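Local coordinates for ABC-type transport auxiliary lipoprotein component domain-containing protein (Xanthomonas campestris pv. campestris, PDB 2IQI) that is of unknown function but probably serves as a lipoprotein component auxiliary to an ABC-type transporter, at residues T123-A128 with T143-R148. Numbering follows the deposited sequence.
Sequences TIELNA and TFTVAR
Strands 123-128 and 143-148 run antiparallel, their axes 4.7 Å apart at closest and their directions 166° apart, with Ile124–Val146 and Leu126–Phe144 as the hydrogen-bonded pairs. Each pair is joined by two reciprocal N-H...O bonds: Val146 N reaches Ile124 O at 2.8 Å, Phe144 N reaches Leu126 O at the same 2.8 Å, and all four bonds are nearly straight, every donor lying nearly along its C=O axis. At the non-hydrogen-bonded pairs, CA-H...O contacts go to the same carbonyls, as from Thr123 CA to Val146 O.

The face of Thr123, Glu125, Asn127, Thr143, Thr145 and Ala147 is mostly polar. Asn127, with CG anti to its backbone N (chi1 179°), directs ND2 at Thr143 OG1 over 3.2 Å; the hydroxyl oxygen lies close to the amide plane, evidence of a well-directed bond. Glu125 CB meets Thr145 CG2, and the extended chain carries the carboxylate on to salt bridges with Arg108 and Arg109. Thr123 OG1 touches Ala147 CB but bonds to Ala121 O.

On the other face Ile124, Leu126, Phe144 and Val146 are apolar and buried. Leu126, its CG in the crowded position between N and C (chi1 62°), brings CD1 within 4.1 Å of Phe144 CD2, obliquely to the ring, whereas Ala128 CB meets the ring edge near CE2.

Together the segments form part of the hairpin 121-132/137-149. Strand 101-110 flanks 123-128 on its other edge, and helix 155-185 packs on the apolar face, where Trp176 meets Phe144 edge-to-face.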
ATOM      1  N   THR A 123      -6.681  -2.452   8.247  1.00 34.11           N
ATOM      2  CA  THR A 123      -5.350  -2.879   8.509  1.00 33.47           C
ATOM      3  C   THR A 123      -4.635  -3.308   7.232  1.00 33.55           C
ATOM      4  O   THR A 123      -5.100  -4.201   6.501  1.00 34.17           O
ATOM      5  CB  THR A 123      -5.388  -4.050   9.509  1.00 33.65           C
ATOM      6  OG1 THR A 123      -5.945  -3.578  10.739  1.00 34.69           O
ATOM      7  CG2 THR A 123      -3.989  -4.632   9.775  1.00 32.52           C
ATOM      8  N   ILE A 124      -3.490  -2.686   6.975  1.00 32.49           N
ATOM      9  CA  ILE A 124      -2.670  -3.077   5.876  1.00 31.50           C
ATOM     10  C   ILE A 124      -1.338  -3.408   6.451  1.00 32.31           C
ATOM     11  O   ILE A 124      -0.753  -2.611   7.168  1.00 32.91           O
ATOM     12  CB  ILE A 124      -2.572  -1.968   4.805  1.00 31.23           C
ATOM     13  CG1 ILE A 124      -3.966  -1.569   4.317  1.00 29.30           C
ATOM     14  CG2 ILE A 124      -1.883  -2.485   3.606  1.00 31.27           C
ATOM     15  CD1 ILE A 124      -3.974  -0.481   3.335  1.00 28.34           C
ATOM     16  N   GLU A 125      -0.868  -4.617   6.176  1.00 33.24           N
ATOM     17  CA  GLU A 125       0.496  -4.992   6.467  1.00 33.83           C
ATOM     18  C   GLU A 125       1.147  -5.497   5.196  1.00 33.65           C
ATOM     19  O   GLU A 125       0.577  -6.367   4.506  1.00 33.27           O
ATOM     20  CB  GLU A 125       0.555  -6.021   7.569  1.00 33.07           C
ATOM     21  CG  GLU A 125       1.906  -6.736   7.662  1.00 35.99           C
ATOM     22  CD  GLU A 125       1.948  -7.786   8.790  1.00 37.66           C
ATOM     23  OE1 GLU A 125       0.911  -7.945   9.512  1.00 42.65           O
ATOM     24  OE2 GLU A 125       3.026  -8.431   8.972  1.00 41.23           O
ATOM     25  N   LEU A 126       2.327  -4.940   4.889  1.00 33.95           N
ATOM     26  CA  LEU A 126       3.064  -5.268   3.664  1.00 34.72           C
ATOM     27  C   LEU A 126       4.611  -5.155   3.801  1.00 36.48           C
ATOM     28  O   LEU A 126       5.120  -4.468   4.718  1.00 37.20           O
ATOM     29  CB  LEU A 126       2.544  -4.461   2.484  1.00 33.02           C
ATOM     30  CG  LEU A 126       2.673  -2.933   2.588  1.00 33.31           C
ATOM     31  CD1 LEU A 126       4.098  -2.470   2.209  1.00 28.70           C
ATOM     32  CD2 LEU A 126       1.544  -2.123   1.817  1.00 27.17           C
ATOM     33  N   ASN A 127       5.348  -5.821   2.895  1.00 36.85           N
ATOM     34  CA  ASN A 127       6.802  -5.757   2.888  1.00 37.31           C
ATOM     35  C   ASN A 127       7.322  -5.269   1.540  1.00 38.30           C
ATOM     36  O   ASN A 127       6.980  -5.827   0.490  1.00 39.25           O
ATOM     37  CB  ASN A 127       7.364  -7.135   3.196  1.00 37.21           C
ATOM     38  CG  ASN A 127       8.872  -7.174   3.187  1.00 38.65           C
ATOM     39  OD1 ASN A 127       9.486  -7.527   2.164  1.00 43.89           O
ATOM     40  ND2 ASN A 127       9.493  -6.830   4.327  1.00 36.90           N
ATOM     41  N   ALA A 128       8.137  -4.223   1.560  1.00 38.63           N
ATOM     42  CA  ALA A 128       8.745  -3.701   0.342  1.00 39.04           C
ATOM     43  C   ALA A 128      10.202  -4.070   0.277  1.00 39.46           C
ATOM     44  O   ALA A 128      10.931  -3.950   1.252  1.00 39.46           O
ATOM     45  CB  ALA A 128       8.622  -2.180   0.288  1.00 39.73           C
ATOM     46  N   THR A 143       9.144  -3.871   6.580  1.00 38.15           N
ATOM     47  CA  THR A 143       7.746  -4.170   6.842  1.00 36.80           C
ATOM     48  C   THR A 143       7.045  -2.910   7.311  1.00 36.45           C
ATOM     49  O   THR A 143       7.565  -2.201   8.147  1.00 36.54           O
ATOM     50  CB  THR A 143       7.653  -5.287   7.856  1.00 36.26           C
ATOM     51  OG1 THR A 143       8.153  -6.469   7.231  1.00 36.28           O
ATOM     52  CG2 THR A 143       6.222  -5.544   8.296  1.00 35.76           C
ATOM     53  N   PHE A 144       5.900  -2.611   6.708  1.00 36.21           N
ATOM     54  CA  PHE A 144       5.063  -1.466   7.072  1.00 36.26           C
ATOM     55  C   PHE A 144       3.738  -2.022   7.541  1.00 36.69           C
ATOM     56  O   PHE A 144       3.159  -2.809   6.812  1.00 37.40           O
ATOM     57  CB  PHE A 144       4.810  -0.566   5.849  1.00 35.47           C
ATOM     58  CG  PHE A 144       6.038   0.141   5.341  1.00 34.57           C
ATOM     59  CD1 PHE A 144       6.373   1.401   5.810  1.00 31.75           C
ATOM     60  CD2 PHE A 144       6.866  -0.467   4.387  1.00 33.55           C
ATOM     61  CE1 PHE A 144       7.508   2.043   5.327  1.00 33.65           C
ATOM     62  CE2 PHE A 144       7.988   0.167   3.898  1.00 33.63           C
ATOM     63  CZ  PHE A 144       8.315   1.443   4.368  1.00 33.81           C
ATOM     64  N   THR A 145       3.263  -1.616   8.718  1.00 36.86           N
ATOM     65  CA  THR A 145       1.943  -2.000   9.219  1.00 37.64           C
ATOM     66  C   THR A 145       1.164  -0.740   9.557  1.00 37.75           C
ATOM     67  O   THR A 145       1.616   0.059  10.355  1.00 38.18           O
ATOM     68  CB  THR A 145       1.992  -2.843  10.567  1.00 37.65           C
ATOM     69  OG1 THR A 145       3.038  -3.812  10.521  1.00 40.08           O
ATOM     70  CG2 THR A 145       0.695  -3.562  10.809  1.00 34.76           C
ATOM     71  N   VAL A 146      -0.027  -0.590   9.016  1.00 37.53           N
ATOM     72  CA  VAL A 146      -0.845   0.513   9.413  1.00 37.66           C
ATOM     73  C   VAL A 146      -2.221   0.000   9.815  1.00 38.62           C
ATOM     74  O   VAL A 146      -2.793  -0.843   9.116  1.00 38.60           O
ATOM     75  CB  VAL A 146      -0.957   1.513   8.281  1.00 37.60           C
ATOM     76  CG1 VAL A 146      -2.015   2.558   8.583  1.00 37.94           C
ATOM     77  CG2 VAL A 146       0.373   2.186   8.060  1.00 37.12           C
ATOM     78  N   ALA A 147      -2.737   0.480  10.953  1.00 39.08           N
ATOM     79  CA  ALA A 147      -4.120   0.170  11.382  1.00 39.47           C
ATOM     80  C   ALA A 147      -4.875   1.443  11.755  1.00 40.17           C
ATOM     81  O   ALA A 147      -4.421   2.248  12.586  1.00 40.23           O
ATOM     82  CB  ALA A 147      -4.135  -0.840  12.540  1.00 38.14           C
ATOM     83  N   ARG A 148      -6.019   1.671  11.128  1.00 41.02           N
ATOM     84  CA  ARG A 148      -6.747   2.905  11.445  1.00 41.80           C
ATOM     85  C   ARG A 148      -8.142   2.563  11.906  1.00 42.57           C
ATOM     86  O   ARG A 148      -8.885   1.908  11.176  1.00 43.23           O
ATOM     87  CB  ARG A 148      -6.765   3.865  10.251  1.00 41.21           C
ATOM     88  CG  ARG A 148      -5.365   4.361   9.803  1.00 41.28           C
ATOM     89  CD  ARG A 148      -4.730   5.395  10.736  1.00 40.22           C
ATOM     90  NE  ARG A 148      -5.508   6.638  10.715  1.00 44.20           N
ATOM     91  CZ  ARG A 148      -5.223   7.697   9.953  1.00 45.51           C
ATOM     92  NH1 ARG A 148      -4.144   7.679   9.175  1.00 45.25           N
ATOM     93  NH2 ARG A 148      -6.003   8.783   9.978  1.00 42.98           N
TER